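Local structure of hypothetical protein TTMA177 (2ZDJ) at residues 8-13 against 50-55; 21-26 against 37-42. The protein is of unknown function, a small alpha and beta protein of a Thermus phage with a cystatin-like fold. One frame throughout, in Å; residues are numbered along the deposited sequence.

Both contacts rest on the same antiparallel sheet, where strands 38-44 and 47-54 lie side by side: Trp52 N, of contact 1, stands 2.8 Å from Phe40 O, of contact 2, in a probable backbone hydrogen bond. Their centres are about 11 Å apart, on opposite sides of the centre of the chain, and residues 21-42 fall inside the loop that contact 1 closes. Contact 2, helix against strand, is fully buried and purely aliphatic. Contact 1, loop against strand, is only partly buried, although it lies no farther from the centre of the chain; it is made by two aromatic rings, one of them tied to a carboxylate.

Contact 1: residues 8-13 against 50-55; sequences KDFGDD and EVWGID
Phe10 sets the edge of its ring against the face of the Trp52 indole, a T-shaped aromatic pair that joins the loop after strand 4-6 to strand 47-54 of the antiparallel sheet in this cystatin-like fold. The Phe10 ring and the five-membered ring of Trp52 have their centroids 4.8 Å apart and their planes at 78°, so the slightly positive C-H rim of one points into the electron-rich face of the other.

Followed outward, the Trp52 side chain meets phenylalanine at nearly every step. CB, directed toward the loop, lies 3.9 Å from Phe10 CZ. CG is turned anti to the carbonyl carbon (chi1 -61°), and the indole offers one face to the loop. CG and CD2 both lie 3.6 Å from Phe10 CZ, which stands near the CG-CD2 bond, toward the rim of the indole. CD1 sits 3.7 Å and NE1 3.8 Å from Phe10 CE1, which lies over the five-membered ring; CE2 and CE3 are farther off, 3.9 Å from CE1 and CZ respectively.

Tryptophan suits this buried strand position because its wide face receives a ring while its polar edge remains available for bonding. Phenylalanine suits the loop because its flat, apolar ring can give Trp52 an edge while a face stacks on Phe40, in an aromatic cluster with Tyr14. Glu50, two residues back along the strand, holds the indole by its edge and takes a second hydrogen bond from the Tyr14 hydroxyl. Trp52 NE1 donates to Glu50 OE1 over 3.0 Å at 166°, reaching the anti lone pair from within the indole plane.

Contact 2: residues 21-26 against 37-42; sequences QEVKAI and HALFVK
The helix of this alpha-and-beta fold, residues 20-30, packs against the antiparallel sheet, and here it meets strand 38-44 through Val23, Ile26 and Leu39. Leu39 CB points toward the helix, and both helix residues point their CB atoms back toward the strand. Val23 and Ile26 are three apart in sequence, a little less than one helical turn, and therefore occupy the same side of the helix.

One leucine branch does most of the touching. Leu39 CD1 reaches in between the two helix residues, 3.8 Å from Ile26 CB and 3.9 Å from Val23 CG1. Ile26 also brings its CG2 methyl to 4.0 Å from Leu39 CD1, so that the leucine methyl rests against the branch point of isoleucine as well as its methyl arm. The side chains of Ile26 and Leu39 run past one another in opposite directions. Those of Val23 and Leu39 are set at a slant, and Val23 presents both methyls to the leucine branch carbon: its CG1 is 4.0 Å and its CG2 is 4.2 Å from Leu39 CG. CG1 achieves this by standing anti to the backbone N (chi1 169°).

Beta-branched residues are not strong helix formers, but here valine and isoleucine put their bulk close to the backbone, against the sheet, while the longer leucine spans the gap from the strand. Val41 continues this face of the strand toward the helix and, like Val23, packs on Ile17 of the neighbouring strand 15-17; Ile26 also touches Tyr48. All three contacting side chains are buried and aliphatic, which implies that helix and sheet are held together here by dispersion and exclusion of water, with shape rather than directed polar bonds setting the fit.

Contact 1: residues 8-13 against 50-55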
loop_
_atom_site.group_PDB
_atom_site.type_symbol
_atom_site.label_atom_id
_atom_site.label_comp_id
_atom_site.label_asym_id
_atom_site.label_seq_id
_atom_site.Cartn_x
_atom_site.Cartn_y
_atom_site.Cartn_z
ATOM N N LYS A 8 -5.842 -0.249 10.588
ATOM C CA LYS A 8 -6.669 0.684 11.346
ATOM C C LYS A 8 -5.976 2.030 11.534
ATOM O O LYS A 8 -6.635 3.050 11.713
ATOM C CB LYS A 8 -7.035 0.105 12.720
ATOM C CG LYS A 8 -5.931 0.200 13.760
ATOM C CD LYS A 8 -6.433 -0.152 15.161
ATOM C CE LYS A 8 -5.334 0.040 16.204
ATOM N NZ LYS A 8 -5.782 -0.260 17.595
ATOM N N ASP A 9 -4.648 2.046 11.482
ATOM C CA ASP A 9 -3.938 3.304 11.668
ATOM C C ASP A 9 -3.689 4.143 10.411
ATOM O O ASP A 9 -3.066 5.197 10.483
ATOM C CB ASP A 9 -2.635 3.060 12.430
ATOM C CG ASP A 9 -2.886 2.625 13.858
ATOM O OD1 ASP A 9 -3.818 3.177 14.477
ATOM O OD2 ASP A 9 -2.163 1.744 14.364
ATOM N N PHE A 10 -4.187 3.685 9.268
ATOM C CA PHE A 10 -4.053 4.436 8.023
ATOM C C PHE A 10 -5.204 5.439 7.935
ATOM O O PHE A 10 -6.350 5.053 7.710
ATOM C CB PHE A 10 -4.107 3.491 6.829
ATOM C CG PHE A 10 -2.816 2.790 6.563
ATOM C CD1 PHE A 10 -1.752 3.471 5.989
ATOM C CD2 PHE A 10 -2.647 1.457 6.914
ATOM C CE1 PHE A 10 -0.540 2.834 5.766
ATOM C CE2 PHE A 10 -1.437 0.814 6.694
ATOM C CZ PHE A 10 -0.383 1.503 6.119
ATOM N N GLY A 11 -4.895 6.721 8.108
ATOM C CA GLY A 11 -5.930 7.736 8.055
ATOM C C GLY A 11 -6.361 8.151 6.659
ATOM O O GLY A 11 -5.986 7.527 5.668
ATOM N N ASP A 12 -7.150 9.224 6.599
ATOM C CA ASP A 12 -7.675 9.781 5.355
ATOM C C ASP A 12 -6.601 10.261 4.385
ATOM O O ASP A 12 -6.898 10.520 3.226
ATOM C CB ASP A 12 -8.613 10.968 5.639
ATOM C CG ASP A 12 -9.896 10.561 6.348
ATOM O OD1 ASP A 12 -9.832 10.147 7.527
ATOM O OD2 ASP A 12 -10.975 10.664 5.725
ATOM N N ASP A 13 -5.362 10.411 4.843
ATOM C CA ASP A 13 -4.339 10.862 3.922
ATOM C C ASP A 13 -3.860 9.712 3.042
ATOM O O ASP A 13 -3.035 9.900 2.154
ATOM C CB ASP A 13 -3.169 11.548 4.653
ATOM C CG ASP A 13 -2.636 10.752 5.836
ATOM O OD1 ASP A 13 -1.445 10.945 6.163
ATOM O OD2 ASP A 13 -3.388 9.961 6.446
ATOM N N GLU A 50 4.097 7.435 -0.576
ATOM C CA GLU A 50 4.226 6.216 0.201
ATOM C C GLU A 50 3.419 5.105 -0.447
ATOM O O GLU A 50 2.392 5.350 -1.092
ATOM C CB GLU A 50 3.727 6.423 1.645
ATOM C CG GLU A 50 4.662 7.213 2.553
ATOM C CD GLU A 50 4.077 7.462 3.952
ATOM O OE1 GLU A 50 3.496 6.533 4.558
ATOM O OE2 GLU A 50 4.211 8.591 4.451
ATOM N N VAL A 51 3.903 3.881 -0.293
ATOM C CA VAL A 51 3.201 2.716 -0.802
ATOM C C VAL A 51 3.365 1.594 0.224
ATOM O O VAL A 51 4.477 1.227 0.598
ATOM C CB VAL A 51 3.750 2.261 -2.184
ATOM C CG1 VAL A 51 3.024 1.017 -2.650
ATOM C CG2 VAL A 51 3.559 3.375 -3.209
ATOM N N TRP A 52 2.245 1.072 0.701
ATOM C CA TRP A 52 2.271 -0.011 1.677
ATOM C C TRP A 52 1.424 -1.162 1.171
ATOM O O TRP A 52 0.418 -0.950 0.499
ATOM C CB TRP A 52 1.656 0.431 3.000
ATOM C CG TRP A 52 2.310 1.559 3.681
ATOM C CD1 TRP A 52 2.273 2.875 3.319
ATOM C CD2 TRP A 52 3.015 1.502 4.923
ATOM N NE1 TRP A 52 2.906 3.644 4.267
ATOM C CE2 TRP A 52 3.371 2.825 5.263
ATOM C CE3 TRP A 52 3.375 0.457 5.789
ATOM C CZ2 TRP A 52 4.073 3.136 6.438
ATOM C CZ3 TRP A 52 4.074 0.764 6.959
ATOM C CH2 TRP A 52 4.414 2.096 7.271
ATOM N N GLY A 53 1.799 -2.385 1.521
ATOM C CA GLY A 53 0.990 -3.505 1.086
ATOM C C GLY A 53 0.549 -4.420 2.207
ATOM O O GLY A 53 1.148 -4.449 3.283
ATOM N N ILE A 54 -0.543 -5.132 1.962
ATOM C CA ILE A 54 -1.047 -6.112 2.903
ATOM C C ILE A 54 -1.226 -7.341 2.035
ATOM O O ILE A 54 -1.558 -7.233 0.849
ATOM C CB ILE A 54 -2.398 -5.707 3.590
ATOM C CG1 ILE A 54 -3.537 -5.590 2.579
ATOM C CG2 ILE A 54 -2.218 -4.411 4.358
ATOM C CD1 ILE A 54 -3.560 -4.310 1.828
ATOM N N ASP A 55 -0.982 -8.510 2.608
ATOM C CA ASP A 55 -1.088 -9.747 1.848
ATOM C C ASP A 55 -2.517 -10.202 1.573
ATOM O O ASP A 55 -2.742 -11.164 0.837
ATOM C CB ASP A 55 -0.271 -10.826 2.556
ATOM C CG ASP A 55 1.223 -10.522 2.518
ATOM O OD1 ASP A 55 1.951 -10.882 3.470
ATOM O OD2 ASP A 55 1.672 -9.921 1.517
#

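Contact 2: residues 21-26 against 37-42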
loop_
_atom_site.group_PDB
_atom_site.type_symbol
_atom_site.label_atom_id
_atom_site.label_comp_id
_atom_site.label_asym_id
_atom_site.label_seq_id
_atom_site.Cartn_x
_atom_site.Cartn_y
_atom_site.Cartn_z
ATOM N N GLN A 21 -4.680 -4.912 -11.574
ATOM C CA GLN A 21 -3.839 -4.290 -12.578
ATOM C C GLN A 21 -3.145 -3.022 -12.115
ATOM O O GLN A 21 -2.036 -2.723 -12.561
ATOM C CB GLN A 21 -4.656 -4.007 -13.837
ATOM C CG GLN A 21 -5.229 -5.269 -14.463
ATOM C CD GLN A 21 -4.151 -6.266 -14.849
ATOM O OE1 GLN A 21 -3.411 -6.052 -15.809
ATOM N NE2 GLN A 21 -4.052 -7.359 -14.092
ATOM N N GLU A 22 -3.785 -2.270 -11.232
ATOM C CA GLU A 22 -3.166 -1.047 -10.752
ATOM C C GLU A 22 -2.114 -1.370 -9.699
ATOM O O GLU A 22 -1.129 -0.657 -9.554
ATOM C CB GLU A 22 -4.209 -0.096 -10.169
ATOM C CG GLU A 22 -3.619 1.262 -9.822
ATOM C CD GLU A 22 -4.662 2.272 -9.411
ATOM O OE1 GLU A 22 -4.274 3.421 -9.134
ATOM O OE2 GLU A 22 -5.861 1.921 -9.367
ATOM N N VAL A 23 -2.325 -2.457 -8.969
ATOM C CA VAL A 23 -1.382 -2.859 -7.941
ATOM C C VAL A 23 -0.118 -3.266 -8.672
ATOM O O VAL A 23 0.987 -2.825 -8.338
ATOM C CB VAL A 23 -1.954 -4.031 -7.110
ATOM C CG1 VAL A 23 -0.874 -4.634 -6.209
ATOM C CG2 VAL A 23 -3.132 -3.523 -6.265
ATOM N N LYS A 24 -0.298 -4.072 -9.709
ATOM C CA LYS A 24 0.819 -4.544 -10.516
ATOM C C LYS A 24 1.601 -3.373 -11.120
ATOM O O LYS A 24 2.830 -3.363 -11.101
ATOM C CB LYS A 24 0.301 -5.461 -11.628
ATOM C CG LYS A 24 1.404 -6.118 -12.448
ATOM C CD LYS A 24 0.848 -7.173 -13.406
ATOM C CE LYS A 24 1.974 -7.907 -14.125
ATOM N NZ LYS A 24 1.454 -8.923 -15.076
ATOM N N ALA A 25 0.886 -2.392 -11.665
ATOM C CA ALA A 25 1.536 -1.228 -12.266
ATOM C C ALA A 25 2.364 -0.503 -11.217
ATOM O O ALA A 25 3.527 -0.204 -11.443
ATOM C CB ALA A 25 0.490 -0.267 -12.859
ATOM N N ILE A 26 1.757 -0.229 -10.067
ATOM C CA ILE A 26 2.453 0.474 -8.989
ATOM C C ILE A 26 3.722 -0.272 -8.575
ATOM O O ILE A 26 4.792 0.319 -8.511
ATOM C CB ILE A 26 1.564 0.627 -7.723
ATOM C CG1 ILE A 26 0.211 1.253 -8.075
ATOM C CG2 ILE A 26 2.288 1.463 -6.681
ATOM C CD1 ILE A 26 0.299 2.598 -8.662
ATOM N N HIS A 37 -1.732 -8.014 -2.192
ATOM C CA HIS A 37 -2.976 -8.087 -2.950
ATOM C C HIS A 37 -3.806 -6.817 -2.811
ATOM O O HIS A 37 -4.910 -6.725 -3.329
ATOM C CB HIS A 37 -3.801 -9.302 -2.511
ATOM C CG HIS A 37 -3.178 -10.615 -2.867
ATOM N ND1 HIS A 37 -2.729 -10.903 -4.138
ATOM C CD2 HIS A 37 -2.940 -11.723 -2.125
ATOM C CE1 HIS A 37 -2.242 -12.132 -4.163
ATOM N NE2 HIS A 37 -2.359 -12.650 -2.955
ATOM N N ALA A 38 -3.259 -5.836 -2.109
ATOM C CA ALA A 38 -3.924 -4.557 -1.918
ATOM C C ALA A 38 -2.869 -3.599 -1.404
ATOM O O ALA A 38 -1.943 -3.997 -0.684
ATOM C CB ALA A 38 -5.055 -4.677 -0.919
ATOM N N LEU A 39 -3.005 -2.342 -1.784
ATOM C CA LEU A 39 -2.051 -1.330 -1.374
ATOM C C LEU A 39 -2.738 -0.163 -0.702
ATOM O O LEU A 39 -3.929 0.069 -0.892
ATOM C CB LEU A 39 -1.294 -0.811 -2.594
ATOM C CG LEU A 39 -0.524 -1.824 -3.446
ATOM C CD1 LEU A 39 -0.017 -1.150 -4.699
ATOM C CD2 LEU A 39 0.642 -2.399 -2.636
ATOM N N PHE A 40 -1.973 0.541 0.121
ATOM C CA PHE A 40 -2.431 1.744 0.783
ATOM C C PHE A 40 -1.378 2.709 0.270
ATOM O O PHE A 40 -0.172 2.509 0.481
ATOM C CB PHE A 40 -2.361 1.602 2.303
ATOM C CG PHE A 40 -3.573 0.941 2.908
ATOM C CD1 PHE A 40 -4.737 1.666 3.123
ATOM C CD2 PHE A 40 -3.544 -0.402 3.268
ATOM C CE1 PHE A 40 -5.863 1.065 3.694
ATOM C CE2 PHE A 40 -4.667 -1.019 3.841
ATOM C CZ PHE A 40 -5.825 -0.283 4.054
ATOM N N VAL A 41 -1.819 3.731 -0.444
ATOM C CA VAL A 41 -0.869 4.674 -0.999
ATOM C C VAL A 41 -1.126 6.098 -0.545
ATOM O O VAL A 41 -2.272 6.517 -0.381
ATOM C CB VAL A 41 -0.928 4.673 -2.545
ATOM C CG1 VAL A 41 -0.565 3.306 -3.102
ATOM C CG2 VAL A 41 -2.323 5.052 -2.992
ATOM N N LYS A 42 -0.052 6.841 -0.320
ATOM C CA LYS A 42 -0.202 8.238 0.027
ATOM C C LYS A 42 0.345 8.952 -1.191
ATOM O O LYS A 42 1.494 8.748 -1.590
ATOM C CB LYS A 42 0.597 8.620 1.266
ATOM C CG LYS A 42 0.777 10.135 1.410
ATOM C CD LYS A 42 0.739 10.606 2.857
ATOM C CE LYS A 42 1.749 9.892 3.730
ATOM N NZ LYS A 42 1.676 10.357 5.139
#